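Local coordinates for De novo designed protein CA01 (Synthetic construct, PDB 5E6G) that is a computationally designed, all-helical protein with no known natural function, made with design strategies inspired by evolution, at residues I80-L91 with F103-L114. Residues are numbered along the deposited sequence; the frame is centred on the assembly and turned at random.
Sequences IPEAVQRAAAYL and FRAKGEELVKRL
Val84 and Phe103 each fit as a knob into a hole of the facing helix, pairing 80-91 with 103-114 as an antiparallel helical hairpin within this all-helical designed fold. The axes approach to 9.1 Å at 173°. Val84 CG1 rests against the backbone of Gly107, 3.7 Å from Gly107 CA, and this residue, having no side chain, forms the floor of the hole. With CG anti to the backbone N (chi1 -178°), the Phe103 ring swings in among Val84, Ala87, Ala88 and Leu91. Leu91 CD1 makes a CH-pi contact over one face, 4.0 Å from the centroid of the Phe103 ring, while Val84 O lies at the ring edge, near its plane. Leu128 of helix 121-130 also touches this ring, tying the hairpin to the rest of the core. Toward the other end Val111 packs on Pro81 and Val84, and Ile80 CD1 meets Leu114 CD2 tip to tip; Ile30 of helix 24-50 touches both of these last residues.

Along one flank of this apolar seam, a chain of side-chain hydrogen bonds spans the helices. Gln85, bent at chi2 (-63°), crosses Arg104 and Glu108 at about right angles and uses both ends of its amide, which fixes the amide's flip: Gln85 OE1 accepts from Arg104 NH1 at 2.7 Å, nearly in the guanidinium plane, and Gln85 NE2 donates to the anti lone pair of Glu108 OE2 at 2.8 Å. Ala88 CB sits 3.8 Å above the centre of the Arg104 guanidinium. A leucine in place of Arg104 would probably deprive Gln85 OE1 of this donor, lose the water-bridged link to Gln85 O and leave the amide freer to turn. In that bridge Arg104 NH1 donates to a water that in turn hydrogen-bonds to Gln85 O.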
# COMPACT_ATOMS: atom_id res chain seq x y z
N ILE A 80 3.64 -10.14 -7.78
CA ILE A 80 3.67 -9.35 -6.55
C ILE A 80 5.01 -8.65 -6.31
O ILE A 80 5.02 -7.47 -5.94
CB ILE A 80 3.31 -10.23 -5.34
CG1 ILE A 80 1.85 -10.68 -5.44
CG2 ILE A 80 3.52 -9.47 -4.03
CD1 ILE A 80 1.51 -11.87 -4.58
N PRO A 81 6.14 -9.36 -6.50
CA PRO A 81 7.43 -8.69 -6.30
C PRO A 81 7.63 -7.48 -7.22
O PRO A 81 8.17 -6.47 -6.80
CB PRO A 81 8.46 -9.78 -6.61
CG PRO A 81 7.72 -11.06 -6.43
CD PRO A 81 6.31 -10.78 -6.84
N GLU A 82 7.18 -7.61 -8.47
CA GLU A 82 7.31 -6.53 -9.44
C GLU A 82 6.34 -5.39 -9.13
O GLU A 82 6.67 -4.22 -9.31
CB GLU A 82 7.08 -7.06 -10.86
CG GLU A 82 7.36 -6.04 -11.96
CD GLU A 82 7.10 -6.58 -13.35
OE1 GLU A 82 6.81 -7.79 -13.47
OE2 GLU A 82 7.20 -5.80 -14.32
N ALA A 83 5.14 -5.75 -8.66
CA ALA A 83 4.12 -4.76 -8.32
C ALA A 83 4.63 -3.80 -7.25
O ALA A 83 4.42 -2.59 -7.35
CB ALA A 83 2.85 -5.45 -7.85
N VAL A 84 5.30 -4.35 -6.25
CA VAL A 84 5.89 -3.54 -5.18
C VAL A 84 6.87 -2.52 -5.76
O VAL A 84 6.82 -1.34 -5.41
CB VAL A 84 6.62 -4.43 -4.15
CG1 VAL A 84 7.42 -3.59 -3.16
CG2 VAL A 84 5.62 -5.31 -3.41
N GLN A 85 7.75 -2.98 -6.64
CA GLN A 85 8.78 -2.11 -7.21
C GLN A 85 8.19 -1.04 -8.13
O GLN A 85 8.63 0.11 -8.12
CB GLN A 85 9.81 -2.94 -7.97
CG GLN A 85 10.56 -3.95 -7.11
CD GLN A 85 11.38 -3.30 -6.02
OE1 GLN A 85 11.93 -2.21 -6.20
NE2 GLN A 85 11.47 -3.96 -4.87
N ARG A 86 7.19 -1.42 -8.92
CA ARG A 86 6.56 -0.48 -9.84
C ARG A 86 5.70 0.54 -9.09
O ARG A 86 5.60 1.69 -9.49
CB ARG A 86 5.72 -1.22 -10.88
CG ARG A 86 6.54 -1.91 -11.96
CD ARG A 86 5.69 -2.79 -12.86
NE ARG A 86 4.81 -2.01 -13.73
CZ ARG A 86 3.94 -2.54 -14.58
NH1 ARG A 86 3.81 -3.86 -14.68
NH2 ARG A 86 3.18 -1.76 -15.33
N ALA A 87 5.08 0.10 -7.99
CA ALA A 87 4.30 1.01 -7.16
C ALA A 87 5.21 2.02 -6.48
O ALA A 87 4.86 3.20 -6.35
CB ALA A 87 3.51 0.23 -6.12
N ALA A 88 6.39 1.57 -6.06
CA ALA A 88 7.37 2.46 -5.44
C ALA A 88 7.79 3.56 -6.41
O ALA A 88 7.93 4.72 -6.03
CB ALA A 88 8.58 1.67 -4.97
N ALA A 89 7.98 3.19 -7.68
CA ALA A 89 8.36 4.15 -8.71
C ALA A 89 7.22 5.14 -8.96
O ALA A 89 7.45 6.34 -9.10
CB ALA A 89 8.73 3.43 -9.99
N TYR A 90 6.00 4.62 -9.01
CA TYR A 90 4.80 5.45 -9.14
C TYR A 90 4.75 6.52 -8.06
O TYR A 90 4.53 7.69 -8.34
CB TYR A 90 3.55 4.56 -9.07
CG TYR A 90 2.25 5.30 -8.78
CD1 TYR A 90 1.88 5.61 -7.47
CD2 TYR A 90 1.39 5.67 -9.80
CE1 TYR A 90 0.70 6.27 -7.20
CE2 TYR A 90 0.21 6.33 -9.53
CZ TYR A 90 -0.13 6.63 -8.23
OH TYR A 90 -1.31 7.29 -7.97
N LEU A 91 4.98 6.10 -6.82
CA LEU A 91 4.92 7.00 -5.67
C LEU A 91 5.99 8.07 -5.73
O LEU A 91 5.76 9.22 -5.34
CB LEU A 91 5.05 6.19 -4.38
CG LEU A 91 3.84 5.30 -4.08
CD1 LEU A 91 4.19 4.21 -3.08
CD2 LEU A 91 2.67 6.15 -3.57
N PHE A 103 8.17 2.37 1.43
CA PHE A 103 7.25 1.44 0.78
C PHE A 103 8.04 0.32 0.10
O PHE A 103 7.71 -0.85 0.23
CB PHE A 103 6.38 2.19 -0.23
CG PHE A 103 5.37 1.33 -0.93
CD1 PHE A 103 4.09 1.17 -0.41
CD2 PHE A 103 5.68 0.70 -2.13
CE1 PHE A 103 3.16 0.39 -1.06
CE2 PHE A 103 4.75 -0.08 -2.78
CZ PHE A 103 3.48 -0.24 -2.25
N ARG A 104 9.11 0.70 -0.61
CA ARG A 104 9.91 -0.27 -1.35
C ARG A 104 10.64 -1.23 -0.43
O ARG A 104 10.59 -2.45 -0.62
CB ARG A 104 10.93 0.46 -2.24
CG ARG A 104 11.63 -0.45 -3.24
CD ARG A 104 12.93 0.16 -3.75
NE ARG A 104 12.71 1.44 -4.42
CZ ARG A 104 12.34 1.57 -5.69
NH1 ARG A 104 12.12 0.49 -6.44
NH2 ARG A 104 12.17 2.77 -6.21
N ALA A 105 11.34 -0.69 0.57
CA ALA A 105 12.14 -1.50 1.48
C ALA A 105 11.25 -2.45 2.28
O ALA A 105 11.58 -3.62 2.45
CB ALA A 105 12.94 -0.60 2.41
N LYS A 106 10.13 -1.94 2.78
CA LYS A 106 9.19 -2.76 3.53
C LYS A 106 8.54 -3.81 2.63
O LYS A 106 8.35 -4.95 3.04
CB LYS A 106 8.11 -1.88 4.17
CG LYS A 106 7.10 -2.65 5.02
CD LYS A 106 7.78 -3.38 6.17
CE LYS A 106 6.76 -4.02 7.10
NZ LYS A 106 7.39 -4.59 8.32
N GLY A 107 8.20 -3.40 1.41
CA GLY A 107 7.61 -4.31 0.45
C GLY A 107 8.49 -5.52 0.19
O GLY A 107 8.02 -6.65 0.24
N GLU A 108 9.77 -5.27 -0.07
CA GLU A 108 10.73 -6.33 -0.30
C GLU A 108 10.80 -7.27 0.89
O GLU A 108 10.92 -8.49 0.74
CB GLU A 108 12.12 -5.75 -0.59
CG GLU A 108 12.22 -5.03 -1.93
CD GLU A 108 13.51 -4.27 -2.09
OE1 GLU A 108 14.41 -4.43 -1.24
OE2 GLU A 108 13.63 -3.50 -3.07
N GLU A 109 10.72 -6.70 2.08
CA GLU A 109 10.74 -7.47 3.32
C GLU A 109 9.46 -8.29 3.45
O GLU A 109 9.50 -9.44 3.88
CB GLU A 109 10.91 -6.53 4.52
CG GLU A 109 11.37 -7.22 5.80
CD GLU A 109 11.84 -6.24 6.86
OE1 GLU A 109 12.27 -5.12 6.50
OE2 GLU A 109 11.79 -6.59 8.06
N LEU A 110 8.34 -7.69 3.07
CA LEU A 110 7.04 -8.36 3.16
C LEU A 110 6.91 -9.50 2.15
O LEU A 110 6.26 -10.51 2.43
CB LEU A 110 5.91 -7.36 2.95
CG LEU A 110 5.60 -6.41 4.11
CD1 LEU A 110 4.58 -5.36 3.68
CD2 LEU A 110 5.10 -7.17 5.33
N VAL A 111 7.50 -9.33 0.97
CA VAL A 111 7.51 -10.37 -0.05
C VAL A 111 8.19 -11.62 0.50
O VAL A 111 7.66 -12.73 0.38
CB VAL A 111 8.22 -9.91 -1.34
CG1 VAL A 111 8.58 -11.09 -2.24
CG2 VAL A 111 7.35 -8.91 -2.09
N LYS A 112 9.35 -11.42 1.11
CA LYS A 112 10.09 -12.50 1.77
C LYS A 112 9.21 -13.24 2.77
O LYS A 112 9.13 -14.46 2.75
CB LYS A 112 11.31 -11.93 2.49
CG LYS A 112 12.51 -11.67 1.60
CD LYS A 112 13.34 -10.48 2.11
CE LYS A 112 13.55 -10.50 3.62
NZ LYS A 112 14.40 -9.37 4.08
N ARG A 113 8.56 -12.48 3.65
CA ARG A 113 7.75 -13.07 4.71
C ARG A 113 6.46 -13.66 4.15
O ARG A 113 5.87 -14.56 4.75
CB ARG A 113 7.43 -12.02 5.77
CG ARG A 113 8.58 -11.80 6.74
CD ARG A 113 8.29 -10.66 7.71
NE ARG A 113 7.08 -10.89 8.50
CZ ARG A 113 6.99 -11.73 9.52
NH1 ARG A 113 8.05 -12.44 9.90
NH2 ARG A 113 5.85 -11.87 10.17
N LEU A 114 6.03 -13.16 3.00
CA LEU A 114 4.81 -13.65 2.36
C LEU A 114 5.03 -15.03 1.76
O LEU A 114 4.21 -15.93 1.94
CB LEU A 114 4.35 -12.68 1.28
CG LEU A 114 3.07 -13.08 0.55
CD1 LEU A 114 1.89 -13.01 1.50
CD2 LEU A 114 2.84 -12.20 -0.67
O HOH W 1 11.31 0.89 -9.12